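Local coordinates for protein neuraminidase (Influenza A virus, PDB 4GDI) that is a neuraminidase-like, calcium-binding beta-propeller ectodomain of bat influenza A virus, whose sialidase activity is only inferred and whose putative active site has diverged, at residues 189-201 with 211-225. Numbering follows the deposited sequence.
With CA (calcium ion), chain R; NAG (2-acetamido-2-deoxy-beta-D-glucopyranose), chain G; FUC (alpha-L-fucopyranose), chain B.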
loop_
_atom_site.group_PDB
_atom_site.type_symbol
_atom_site.label_atom_id
_atom_site.label_comp_id
_atom_site.label_asym_id
_atom_site.label_seq_id
_atom_site.Cartn_x
_atom_site.Cartn_y
_atom_site.Cartn_z
ATOM N N GLN A 189 19.743 17.549 -34.653
ATOM C CA GLN A 189 19.806 18.882 -34.071
ATOM C C GLN A 189 18.868 19.774 -34.865
ATOM O O GLN A 189 18.958 19.837 -36.077
ATOM C CB GLN A 189 21.239 19.423 -34.092
ATOM C CG GLN A 189 21.439 20.704 -33.297
ATOM C CD GLN A 189 22.903 20.929 -32.936
ATOM O OE1 GLN A 189 23.531 20.100 -32.263
ATOM N NE2 GLN A 189 23.456 22.049 -33.392
ATOM N N LEU A 190 17.932 20.419 -34.184
ATOM C CA LEU A 190 16.992 21.315 -34.844
ATOM C C LEU A 190 17.672 22.633 -35.225
ATOM O O LEU A 190 18.507 23.134 -34.481
ATOM C CB LEU A 190 15.829 21.624 -33.905
ATOM C CG LEU A 190 15.073 20.405 -33.397
ATOM C CD1 LEU A 190 13.978 20.833 -32.426
ATOM C CD2 LEU A 190 14.516 19.643 -34.566
ATOM N N ASN A 191 17.296 23.202 -36.367
ATOM C CA ASN A 191 17.720 24.561 -36.705
ATOM C C ASN A 191 16.823 25.580 -36.014
ATOM O O ASN A 191 15.713 25.865 -36.465
ATOM C CB ASN A 191 17.741 24.791 -38.228
ATOM C CG ASN A 191 18.149 26.221 -38.599
ATOM O OD1 ASN A 191 18.510 27.016 -37.725
ATOM N ND2 ASN A 191 18.078 26.553 -39.890
ATOM N N THR A 192 17.312 26.125 -34.909
ATOM C CA THR A 192 16.547 27.072 -34.097
ATOM C C THR A 192 17.198 28.464 -34.084
ATOM O O THR A 192 17.020 29.257 -33.145
ATOM C CB THR A 192 16.400 26.559 -32.648
ATOM O OG1 THR A 192 17.699 26.286 -32.096
ATOM C CG2 THR A 192 15.552 25.280 -32.621
ATOM N N THR A 193 17.921 28.763 -35.154
ATOM C CA THR A 193 18.563 30.068 -35.319
ATOM C C THR A 193 17.558 31.199 -35.133
ATOM O O THR A 193 16.522 31.240 -35.788
ATOM C CB THR A 193 19.228 30.177 -36.710
ATOM O OG1 THR A 193 20.264 29.192 -36.818
ATOM C CG2 THR A 193 19.829 31.558 -36.926
ATOM N N GLY A 194 17.853 32.106 -34.208
ATOM C CA GLY A 194 16.996 33.255 -33.978
ATOM C C GLY A 194 15.945 33.075 -32.897
ATOM O O GLY A 194 15.218 34.015 -32.571
ATOM N N ILE A 195 15.852 31.876 -32.329
ATOM C CA ILE A 195 14.886 31.638 -31.265
ATOM C C ILE A 195 15.480 30.783 -30.151
ATOM O O ILE A 195 16.629 30.374 -30.223
ATOM C CB ILE A 195 13.586 30.954 -31.789
ATOM C CG1 ILE A 195 13.839 29.482 -32.140
ATOM C CG2 ILE A 195 13.022 31.708 -32.979
ATOM C CD1 ILE A 195 12.552 28.674 -32.346
ATOM N N ASN A 196 14.661 30.523 -29.136
ATOM C CA ASN A 196 14.990 29.650 -28.016
ATOM C C ASN A 196 13.784 28.726 -27.826
ATOM O O ASN A 196 12.649 29.170 -27.985
ATOM C CB ASN A 196 15.245 30.507 -26.762
ATOM C CG ASN A 196 15.399 29.690 -25.500
ATOM O OD1 ASN A 196 14.631 29.842 -24.554
ATOM N ND2 ASN A 196 16.409 28.846 -25.465
ATOM N N PHE A 197 14.027 27.460 -27.499
ATOM C CA PHE A 197 12.962 26.443 -27.467
ATOM C C PHE A 197 13.079 25.500 -26.264
ATOM O O PHE A 197 13.451 24.329 -26.416
ATOM C CB PHE A 197 12.997 25.613 -28.757
ATOM C CG PHE A 197 11.677 24.933 -29.083
ATOM C CD1 PHE A 197 11.307 23.751 -28.450
ATOM C CD2 PHE A 197 10.805 25.487 -30.027
ATOM C CE1 PHE A 197 10.088 23.135 -28.748
ATOM C CE2 PHE A 197 9.590 24.878 -30.324
ATOM C CZ PHE A 197 9.230 23.701 -29.685
ATOM N N GLU A 198 12.783 26.024 -25.076
ATOM C CA GLU A 198 12.874 25.271 -23.827
ATOM C C GLU A 198 11.520 24.660 -23.450
ATOM O O GLU A 198 10.475 25.062 -23.966
ATOM C CB GLU A 198 13.311 26.188 -22.673
ATOM C CG GLU A 198 14.601 26.979 -22.924
ATOM C CD GLU A 198 15.848 26.123 -22.940
ATOM O OE1 GLU A 198 15.890 25.073 -22.257
ATOM O OE2 GLU A 198 16.804 26.510 -23.641
ATOM N N TYR A 199 11.557 23.709 -22.521
ATOM C CA TYR A 199 10.356 23.192 -21.877
ATOM C C TYR A 199 9.347 22.583 -22.857
ATOM O O TYR A 199 8.133 22.752 -22.682
ATOM C CB TYR A 199 9.644 24.301 -21.108
ATOM C CG TYR A 199 10.504 25.155 -20.211
ATOM C CD1 TYR A 199 11.679 24.672 -19.656
ATOM C CD2 TYR A 199 10.116 26.458 -19.902
ATOM C CE1 TYR A 199 12.446 25.468 -18.805
ATOM C CE2 TYR A 199 10.879 27.264 -19.067
ATOM C CZ TYR A 199 12.037 26.761 -18.518
ATOM O OH TYR A 199 12.784 27.560 -17.692
ATOM N N SER A 200 9.833 21.881 -23.876
ATOM C CA SER A 200 8.945 21.220 -24.821
ATOM C C SER A 200 7.896 20.419 -24.080
ATOM O O SER A 200 8.232 19.609 -23.221
ATOM C CB SER A 200 9.723 20.248 -25.721
ATOM O OG SER A 200 10.618 20.937 -26.557
ATOM N N THR A 201 6.632 20.607 -24.446
ATOM C CA THR A 201 5.569 19.735 -24.002
ATOM C C THR A 201 4.840 19.245 -25.253
ATOM O O THR A 201 4.498 20.030 -26.146
ATOM C CB THR A 201 4.627 20.433 -22.985
ATOM O OG1 THR A 201 3.549 19.567 -22.616
ATOM C CG2 THR A 201 4.031 21.738 -23.562
ATOM N N CYS A 211 4.872 19.524 -30.507
ATOM C CA CYS A 211 5.343 20.051 -29.231
ATOM C C CYS A 211 5.207 21.574 -29.187
ATOM O O CYS A 211 5.354 22.257 -30.201
ATOM C CB CYS A 211 6.822 19.728 -29.028
ATOM S SG CYS A 211 7.272 18.018 -29.146
ATOM N N THR A 212 4.944 22.102 -28.006
ATOM C CA THR A 212 4.965 23.532 -27.806
ATOM C C THR A 212 6.175 23.856 -26.971
ATOM O O THR A 212 6.461 23.162 -25.994
ATOM C CB THR A 212 3.746 24.052 -27.066
ATOM O OG1 THR A 212 2.568 23.695 -27.783
ATOM C CG2 THR A 212 3.821 25.604 -26.961
ATOM N N GLY A 213 6.894 24.890 -27.385
ATOM C CA GLY A 213 8.061 25.367 -26.668
ATOM C C GLY A 213 7.804 26.625 -25.856
ATOM O O GLY A 213 6.713 27.208 -25.888
ATOM N N THR A 214 8.817 27.020 -25.095
ATOM C CA THR A 214 8.812 28.293 -24.386
ATOM C C THR A 214 10.085 29.018 -24.794
ATOM O O THR A 214 11.183 28.481 -24.654
ATOM C CB THR A 214 8.776 28.087 -22.884
ATOM O OG1 THR A 214 7.526 27.502 -22.510
ATOM C CG2 THR A 214 8.947 29.447 -22.122
ATOM N N ASN A 215 9.936 30.209 -25.361
ATOM C CA ASN A 215 11.084 31.010 -25.768
ATOM C C ASN A 215 11.435 31.989 -24.651
ATOM O O ASN A 215 10.706 32.942 -24.410
ATOM C CB ASN A 215 10.786 31.767 -27.071
ATOM C CG ASN A 215 12.007 32.484 -27.635
ATOM O OD1 ASN A 215 12.882 32.930 -26.894
ATOM N ND2 ASN A 215 12.062 32.598 -28.952
ATOM N N LEU A 216 12.555 31.741 -23.978
ATOM C CA LEU A 216 12.957 32.527 -22.810
ATOM C C LEU A 216 13.808 33.741 -23.194
ATOM O O LEU A 216 14.214 34.538 -22.341
ATOM C CB LEU A 216 13.765 31.649 -21.850
ATOM C CG LEU A 216 13.029 30.480 -21.196
ATOM C CD1 LEU A 216 13.968 29.741 -20.232
ATOM C CD2 LEU A 216 11.786 30.955 -20.469
ATOM N N TRP A 217 14.067 33.869 -24.487
ATOM C CA TRP A 217 15.002 34.852 -25.006
ATOM C C TRP A 217 14.288 36.077 -25.571
ATOM O O TRP A 217 14.372 37.169 -25.002
ATOM C CB TRP A 217 15.848 34.200 -26.094
ATOM C CG TRP A 217 16.728 35.130 -26.830
ATOM C CD1 TRP A 217 17.109 36.382 -26.443
ATOM C CD2 TRP A 217 17.350 34.892 -28.095
ATOM N NE1 TRP A 217 17.939 36.934 -27.384
ATOM C CE2 TRP A 217 18.100 36.042 -28.413
ATOM C CE3 TRP A 217 17.345 33.816 -28.996
ATOM C CZ2 TRP A 217 18.830 36.153 -29.590
ATOM C CZ3 TRP A 217 18.077 33.921 -30.158
ATOM C CH2 TRP A 217 18.811 35.085 -30.450
ATOM N N ASN A 218 13.579 35.884 -26.681
ATOM C CA ASN A 218 13.053 37.001 -27.451
ATOM C C ASN A 218 11.662 36.774 -28.038
ATOM O O ASN A 218 11.386 37.244 -29.141
ATOM C CB ASN A 218 14.009 37.284 -28.608
ATOM C CG ASN A 218 14.249 36.061 -29.465
ATOM O OD1 ASN A 218 13.624 35.011 -29.257
ATOM N ND2 ASN A 218 15.151 36.178 -30.435
ATOM N N ASP A 219 10.785 36.062 -27.333
ATOM C CA ASP A 219 9.433 35.849 -27.857
ATOM C C ASP A 219 8.434 35.584 -26.768
ATOM O O ASP A 219 8.687 34.814 -25.840
ATOM C CB ASP A 219 9.401 34.694 -28.875
ATOM C CG ASP A 219 8.179 34.735 -29.796
ATOM O OD1 ASP A 219 7.289 35.602 -29.632
ATOM O OD2 ASP A 219 8.099 33.869 -30.700
ATOM N N ALA A 220 7.270 36.209 -26.916
ATOM C CA ALA A 220 6.158 36.000 -26.013
ATOM C C ALA A 220 5.084 35.143 -26.690
ATOM O O ALA A 220 4.106 34.756 -26.061
ATOM C CB ALA A 220 5.579 37.357 -25.563
ATOM N N LYS A 221 5.261 34.860 -27.975
ATOM C CA LYS A 221 4.494 33.786 -28.590
ATOM C C LYS A 221 5.245 32.514 -28.237
ATOM O O LYS A 221 6.423 32.570 -27.867
ATOM C CB LYS A 221 4.401 33.951 -30.110
ATOM C CG LYS A 221 3.231 34.816 -30.574
ATOM C CD LYS A 221 3.338 35.125 -32.063
ATOM C CE LYS A 221 2.163 35.982 -32.535
ATOM N NZ LYS A 221 2.180 36.170 -34.010
ATOM N N ARG A 222 4.575 31.374 -28.333
ATOM C CA ARG A 222 5.253 30.094 -28.108
ATOM C C ARG A 222 5.548 29.474 -29.452
ATOM O O ARG A 222 4.641 29.291 -30.252
ATOM C CB ARG A 222 4.375 29.160 -27.286
ATOM C CG ARG A 222 4.017 29.715 -25.928
ATOM C CD ARG A 222 3.186 28.722 -25.147
ATOM N NE ARG A 222 2.875 29.177 -23.800
ATOM C CZ ARG A 222 3.735 29.143 -22.784
ATOM N NH1 ARG A 222 4.967 28.702 -22.975
ATOM N NH2 ARG A 222 3.363 29.560 -21.576
ATOM N N PRO A 223 6.826 29.183 -29.721
ATOM C CA PRO A 223 7.171 28.459 -30.947
ATOM C C PRO A 223 6.635 27.025 -30.906
ATOM O O PRO A 223 6.490 26.425 -29.830
ATOM C CB PRO A 223 8.700 28.455 -30.938
ATOM C CG PRO A 223 9.065 28.535 -29.490
ATOM C CD PRO A 223 7.987 29.363 -28.828
ATOM N N LEU A 224 6.353 26.482 -32.077
ATOM C CA LEU A 224 5.783 25.144 -32.186
ATOM C C LEU A 224 6.640 24.239 -33.026
ATOM O O LEU A 224 7.231 24.656 -34.024
ATOM C CB LEU A 224 4.397 25.216 -32.815
ATOM C CG LEU A 224 3.433 26.096 -32.033
ATOM C CD1 LEU A 224 2.152 26.287 -32.806
ATOM C CD2 LEU A 224 3.151 25.471 -30.662
ATOM N N LEU A 225 6.690 22.974 -32.634
ATOM C CA LEU A 225 7.476 22.006 -33.371
ATOM C C LEU A 225 6.557 20.874 -33.821
ATOM O O LEU A 225 5.730 20.399 -33.051
ATOM C CB LEU A 225 8.607 21.479 -32.491
ATOM C CG LEU A 225 9.403 20.277 -32.995
ATOM C CD1 LEU A 225 10.282 20.616 -34.187
ATOM C CD2 LEU A 225 10.230 19.707 -31.835
HETATM CA CA CA R . 9.162 34.408 -23.597
HETATM C C1 NAG G . 18.085 27.990 -40.063
HETATM C C2 NAG G . 18.253 28.049 -41.576
HETATM C C3 NAG G . 18.114 29.458 -42.154
HETATM C C4 NAG G . 16.927 30.198 -41.541
HETATM C C5 NAG G . 16.874 29.996 -40.024
HETATM C C6 NAG G . 15.638 30.660 -39.422
HETATM C C7 NAG G . 19.446 26.416 -42.852
HETATM C C8 NAG G . 20.751 25.770 -43.217
HETATM N N2 NAG G . 19.497 27.438 -42.000
HETATM O O3 NAG G . 17.848 29.250 -43.515
HETATM O O4 NAG G . 16.992 31.573 -41.860
HETATM O O5 NAG G . 16.854 28.609 -39.745
HETATM O O6 NAG G . 14.498 30.143 -40.076
HETATM O O7 NAG G . 18.381 26.006 -43.325
HETATM C C1 FUC B . 13.298 30.544 -39.394
HETATM C C2 FUC B . 12.135 29.803 -40.039
HETATM C C3 FUC B . 12.324 28.311 -39.801
HETATM C C4 FUC B . 12.353 28.087 -38.296
HETATM C C5 FUC B . 13.484 28.904 -37.672
HETATM C C6 FUC B . 13.494 28.751 -36.149
HETATM O O2 FUC B . 12.145 30.072 -41.418
HETATM O O3 FUC B . 11.281 27.570 -40.385
HETATM O O4 FUC B . 11.117 28.510 -37.763
HETATM O O5 FUC B . 13.328 30.273 -38.006
HETATM O O HOH W 1 6.597 24.895 -23.280
HETATM O O HOH W 2 7.770 36.182 -22.713
#
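Phe-197 lays one face of its ring on the backbone of Gly-213, a CH-pi contact with CA 3.8 Å from the ring centroid and 18° off its normal. Glycine is what permits this approach, since no side chain intervenes. CB points away from 211-225, but with CG anti to the backbone N (chi1 -157°) the ring comes back to that segment, where its CD2 meets Pro-223 CG at 3.6 Å and its CZ meets Leu-225 CB at 3.6 Å. Beside this dense centre, paired backbone hydrogen bonds join Glu-198 to Thr-214 and Thr-201 to Thr-212; the register slips by one residue between the pairs, a beta bulge at the edge of the four-stranded antiparallel propeller blade.

Asn-196 carries the polar side. Its OD1 takes the N-H of Leu-216 at 2.9 Å, in the carbonyl plane on a lone pair, while its ND2 gives to Glu-198 OE2 and Ser-172; Glu-198 also salt-bridges Arg-146. Asn-215 OD1 accepts from Trp-217 N, an Asx turn, and from Asn-218 N, an Asx motif.

The partly exposed side is looser. Tyr-199 and Leu-216 cross at about a right angle, OH 3.6 Å from CD1, and Trp-217 brings CZ3 to 3.6 Å from Gly-194 C. At the Gly-194 end, Asn-218 ND2 reaches Gly-194 O at 3.0 Å, from above the carbonyl plane; Asn-215 ND2 holds that amide through Asn-218 OD1.

Since Asn-215 O and Asp-219 O both bind calcium, with Asp-245, Gly-263 and Gly-265 completing the protein ligands, the hydrogen bonds of the Asn-196 and Asn-215 side-chain amides probably help fix the backbone that carries the metal ligands.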